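Side-chain contacts in PelA (Pseudomonas aeruginosa, PDB 5TCB), which carries a glycoside hydrolase domain, the part crystallised here, and may also act as a deacetylase through another part of the longer protein: residues F177-L180 against P181-G185; R34-L37 against A38-Q42. One frame throughout, in Å; residues are numbered along the deposited sequence.

Interaction 1 (F177-L180 against P181-G185)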
loop_
_atom_site.group_PDB
_atom_site.type_symbol
_atom_site.label_atom_id
_atom_site.label_comp_id
_atom_site.label_asym_id
_atom_site.label_seq_id
_atom_site.Cartn_x
_atom_site.Cartn_y
_atom_site.Cartn_z
ATOM N N PHE A 177 0.106 2.901 11.371
ATOM C CA PHE A 177 0.655 2.848 12.717
ATOM C C PHE A 177 -0.375 3.232 13.761
ATOM O O PHE A 177 -0.304 2.765 14.908
ATOM C CB PHE A 177 1.868 3.772 12.816
ATOM C CG PHE A 177 2.951 3.469 11.812
ATOM C CD1 PHE A 177 3.439 2.200 11.680
ATOM C CD2 PHE A 177 3.466 4.463 11.007
ATOM C CE1 PHE A 177 4.416 1.910 10.719
ATOM C CE2 PHE A 177 4.452 4.193 10.074
ATOM C CZ PHE A 177 4.926 2.944 9.936
ATOM N N GLU A 178 -1.307 4.124 13.415
ATOM C CA GLU A 178 -2.278 4.599 14.386
ATOM C C GLU A 178 -3.360 3.569 14.695
ATOM O O GLU A 178 -4.042 3.695 15.714
ATOM C CB GLU A 178 -2.942 5.880 13.874
ATOM C CG GLU A 178 -2.006 7.065 13.706
ATOM C CD GLU A 178 -1.158 7.022 12.426
ATOM O OE1 GLU A 178 -1.395 6.176 11.514
ATOM O OE2 GLU A 178 -0.214 7.850 12.376
ATOM N N VAL A 179 -3.540 2.579 13.827
ATOM C CA VAL A 179 -4.562 1.555 14.019
ATOM C C VAL A 179 -3.972 0.182 14.306
ATOM O O VAL A 179 -4.647 -0.632 14.952
ATOM C CB VAL A 179 -5.544 1.483 12.827
ATOM C CG1 VAL A 179 -6.413 2.761 12.749
ATOM C CG2 VAL A 179 -4.854 1.249 11.506
ATOM N N LEU A 180 -2.739 -0.093 13.892
ATOM C CA LEU A 180 -2.173 -1.429 14.091
ATOM C C LEU A 180 -2.214 -1.917 15.532
ATOM O O LEU A 180 -2.521 -3.104 15.736
ATOM C CB LEU A 180 -0.734 -1.473 13.560
ATOM C CG LEU A 180 -0.655 -1.640 12.049
ATOM C CD1 LEU A 180 0.665 -1.117 11.483
ATOM C CD2 LEU A 180 -0.860 -3.110 11.662
ATOM N N PRO A 181 -1.937 -1.110 16.559
ATOM C CA PRO A 181 -1.956 -1.668 17.914
ATOM C C PRO A 181 -3.316 -2.194 18.327
ATOM O O PRO A 181 -3.382 -3.058 19.216
ATOM C CB PRO A 181 -1.506 -0.484 18.782
ATOM C CG PRO A 181 -0.702 0.377 17.863
ATOM C CD PRO A 181 -1.433 0.272 16.548
ATOM N N GLU A 182 -4.401 -1.720 17.720
ATOM C CA GLU A 182 -5.741 -2.207 18.017
ATOM C C GLU A 182 -6.201 -3.336 17.102
ATOM O O GLU A 182 -7.350 -3.787 17.223
ATOM C CB GLU A 182 -6.739 -1.059 17.922
ATOM C CG GLU A 182 -6.614 -0.098 19.085
ATOM C CD GLU A 182 -7.461 1.125 18.903
ATOM O OE1 GLU A 182 -8.644 0.976 18.544
ATOM O OE2 GLU A 182 -6.938 2.236 19.100
ATOM N N LEU A 183 -5.348 -3.819 16.204
ATOM C CA LEU A 183 -5.721 -4.847 15.228
ATOM C C LEU A 183 -4.727 -6.006 15.253
ATOM O O LEU A 183 -4.177 -6.388 14.216
ATOM C CB LEU A 183 -5.803 -4.237 13.834
ATOM C CG LEU A 183 -6.825 -3.115 13.690
ATOM C CD1 LEU A 183 -6.558 -2.360 12.379
ATOM C CD2 LEU A 183 -8.236 -3.682 13.707
ATOM N N PRO A 184 -4.489 -6.610 16.417
ATOM C CA PRO A 184 -3.572 -7.757 16.462
ATOM C C PRO A 184 -4.059 -8.878 15.563
ATOM O O PRO A 184 -5.253 -9.190 15.514
ATOM C CB PRO A 184 -3.588 -8.164 17.943
ATOM C CG PRO A 184 -4.904 -7.651 18.450
ATOM C CD PRO A 184 -5.095 -6.351 17.733
ATOM N N GLY A 185 -3.125 -9.455 14.811
ATOM C CA GLY A 185 -3.437 -10.576 13.947
ATOM C C GLY A 185 -4.054 -10.229 12.610
ATOM O O GLY A 185 -4.352 -11.140 11.831
#

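Interaction 2 (R34-L37 against A38-Q42)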
loop_
_atom_site.group_PDB
_atom_site.type_symbol
_atom_site.label_atom_id
_atom_site.label_comp_id
_atom_site.label_asym_id
_atom_site.label_seq_id
_atom_site.Cartn_x
_atom_site.Cartn_y
_atom_site.Cartn_z
ATOM N N ARG A 34 -0.059 -3.236 -18.659
ATOM C CA ARG A 34 0.798 -4.263 -19.240
ATOM C C ARG A 34 1.878 -4.756 -18.269
ATOM O O ARG A 34 3.074 -4.654 -18.561
ATOM C CB ARG A 34 1.421 -3.754 -20.532
ATOM C CG ARG A 34 0.379 -3.402 -21.595
ATOM C CD ARG A 34 1.004 -2.889 -22.885
ATOM N NE ARG A 34 1.717 -1.631 -22.685
ATOM C CZ ARG A 34 1.130 -0.450 -22.515
ATOM N NH1 ARG A 34 -0.194 -0.345 -22.508
ATOM N NH2 ARG A 34 1.872 0.635 -22.340
ATOM N N PRO A 35 1.488 -5.314 -17.131
ATOM C CA PRO A 35 2.486 -5.846 -16.195
ATOM C C PRO A 35 3.264 -6.982 -16.842
ATOM O O PRO A 35 2.682 -7.843 -17.522
ATOM C CB PRO A 35 1.650 -6.334 -15.002
ATOM C CG PRO A 35 0.249 -6.481 -15.543
ATOM C CD PRO A 35 0.120 -5.404 -16.582
ATOM N N PRO A 36 4.594 -7.000 -16.700
ATOM C CA PRO A 36 5.371 -8.090 -17.295
ATOM C C PRO A 36 5.266 -9.316 -16.404
ATOM O O PRO A 36 6.031 -9.471 -15.449
ATOM C CB PRO A 36 6.788 -7.503 -17.383
ATOM C CG PRO A 36 6.838 -6.510 -16.292
ATOM C CD PRO A 36 5.465 -5.916 -16.212
ATOM N N LEU A 37 4.277 -10.167 -16.699
ATOM C CA LEU A 37 3.863 -11.198 -15.757
ATOM C C LEU A 37 4.951 -12.238 -15.521
ATOM O O LEU A 37 5.149 -12.681 -14.385
ATOM C CB LEU A 37 2.589 -11.889 -16.249
ATOM C CG LEU A 37 1.346 -10.998 -16.322
ATOM C CD1 LEU A 37 0.211 -11.719 -17.029
ATOM C CD2 LEU A 37 0.918 -10.536 -14.928
ATOM N N ALA A 38 5.632 -12.677 -16.571
ATOM C CA ALA A 38 6.679 -13.679 -16.388
ATOM C C ALA A 38 7.740 -13.168 -15.412
ATOM O O ALA A 38 8.168 -13.883 -14.492
ATOM C CB ALA A 38 7.301 -14.032 -17.741
ATOM N N GLU A 39 8.181 -11.928 -15.606
ATOM C CA GLU A 39 9.190 -11.335 -14.733
ATOM C C GLU A 39 8.657 -11.094 -13.318
ATOM O O GLU A 39 9.341 -11.395 -12.333
ATOM C CB GLU A 39 9.706 -10.041 -15.367
ATOM C CG GLU A 39 10.543 -10.281 -16.626
ATOM C CD GLU A 39 9.736 -10.373 -17.914
ATOM O OE1 GLU A 39 8.489 -10.310 -17.890
ATOM O OE2 GLU A 39 10.374 -10.515 -18.982
ATOM N N LEU A 40 7.434 -10.591 -13.192
ATOM C CA LEU A 40 6.871 -10.356 -11.874
ATOM C C LEU A 40 6.664 -11.647 -11.103
ATOM O O LEU A 40 6.734 -11.647 -9.867
ATOM C CB LEU A 40 5.565 -9.580 -12.018
ATOM C CG LEU A 40 5.729 -8.111 -12.417
ATOM C CD1 LEU A 40 4.398 -7.524 -12.785
ATOM C CD2 LEU A 40 6.331 -7.329 -11.258
ATOM N N SER A 41 6.423 -12.752 -11.808
ATOM C CA SER A 41 6.137 -14.029 -11.157
ATOM C C SER A 41 7.298 -14.572 -10.362
ATOM O O SER A 41 7.092 -15.489 -9.558
ATOM C CB SER A 41 5.739 -15.081 -12.189
ATOM O OG SER A 41 6.873 -15.635 -12.863
ATOM N N GLN A 42 8.499 -14.039 -10.546
ATOM C CA GLN A 42 9.656 -14.506 -9.799
ATOM C C GLN A 42 9.824 -13.814 -8.456
ATOM O O GLN A 42 10.715 -14.185 -7.695
ATOM C CB GLN A 42 10.919 -14.346 -10.651
ATOM C CG GLN A 42 10.809 -15.146 -11.928
ATOM C CD GLN A 42 10.529 -16.623 -11.661
ATOM O OE1 GLN A 42 11.386 -17.343 -11.152
ATOM N NE2 GLN A 42 9.323 -17.070 -11.960
#

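Interaction 1 (F177-L180 against P181-G185)
The Pro181 ring sits against the backbone of Phe177 and Leu180, and its CD corner does the touching. The motif is a short 3-10 turn in the connection between strands 170-174 and 187-192 of a (beta/alpha)8 barrel. Pro181 CD lies 3.2 Å from Phe177 O and 3.5 Å from Leu180 CB. The flat group of the segment is the phenyl ring of Phe177. This side chain leaves the backbone away from the turn, and its ring stacks with His220. Val192, Leu217 and Leu224 are its apolar neighbours.

Two successive i to i+3 hydrogen bonds make the turn. Glu182 N reaches Val179 O at 3.0 Å, bent to 140° at the hydrogen. Leu183 N reaches Leu180 O with a straighter bond, 164°. Both donors stand above the plane of the carbonyl they use.

The side chains sort to different neighbours. Leu180 packs on Ala187 and Val190 of the next strand. Val179 and Leu183 both rest on Leu159 of helix 145-165. Arg152 of that helix forms a salt bridge with Glu182 OE2 and a hydrogen bond with Glu178 O. With CG anti to the carbonyl carbon (chi1 -60°), the Leu183 side chain runs alongside Val179, pointing the same way, and Leu183 CD1 comes 4.0 Å from Val179 CB. CG of Leu183 lies 3.5 Å from Val179 O.

Interaction 2 (R34-L37 against A38-Q42)
Pro35 meets Leu40 through its CB, which lies 3.7 Å from Leu40 CD1. Pro36 follows at the N-cap of the short helix that starts at Leu37. Its ring crosses Leu40 obliquely, with Pro36 CD 3.9 Å from Leu40 CD1. Both prolines and Leu40 also pack on Trp30 of strand 27-30. Pro36 O accepts the first helical bond, from Leu40 N at 2.9 Å, nearly along the C=O axis. On another side of Pro36, Glu39 bends at chi2 (87°) and folds back. Its OE1 comes 3.3 Å from Pro36 CB.

Leu37 turns its side chain to Asp57 and Tyr60 of helix 55-63. Its O takes Ser41 N at 2.9 Å, with a less straight bond of 140°. Ser41 then closes the turn: OG donates to Ala38 O at 2.7 Å and accepts the amide N-H of Gln42 NE2.

The grip is therefore mixed. Apolar contacts pack Leu40 against the prolines, and backbone and hydroxyl bonds hold the single helical turn. The helix start may slightly favour the negative charge of the nearby Glu39 carboxylate, while Pro36 O, 3.6 Å from Glu39 OE1, would oppose it.

From the N terminus the chain first forms strand 27-30, then interaction 2. That contact closes one helical turn between strands 27-30 and 45-48, with helix 55-63 beside it. The chain then passes through the next strands and helices of the barrel. Interaction 1 comes after strand 170-174 and closes a 3-10 turn before strand 187-192, between helices 145-165 and 211-226. The two contacts are in series, so neither nests in nor crosses the other. The centres of interactions 1 and 2 are about 32 Å apart. The two lie on opposite sides of the middle of the chain. Each shapes a different strand-to-strand connection of the same barrel.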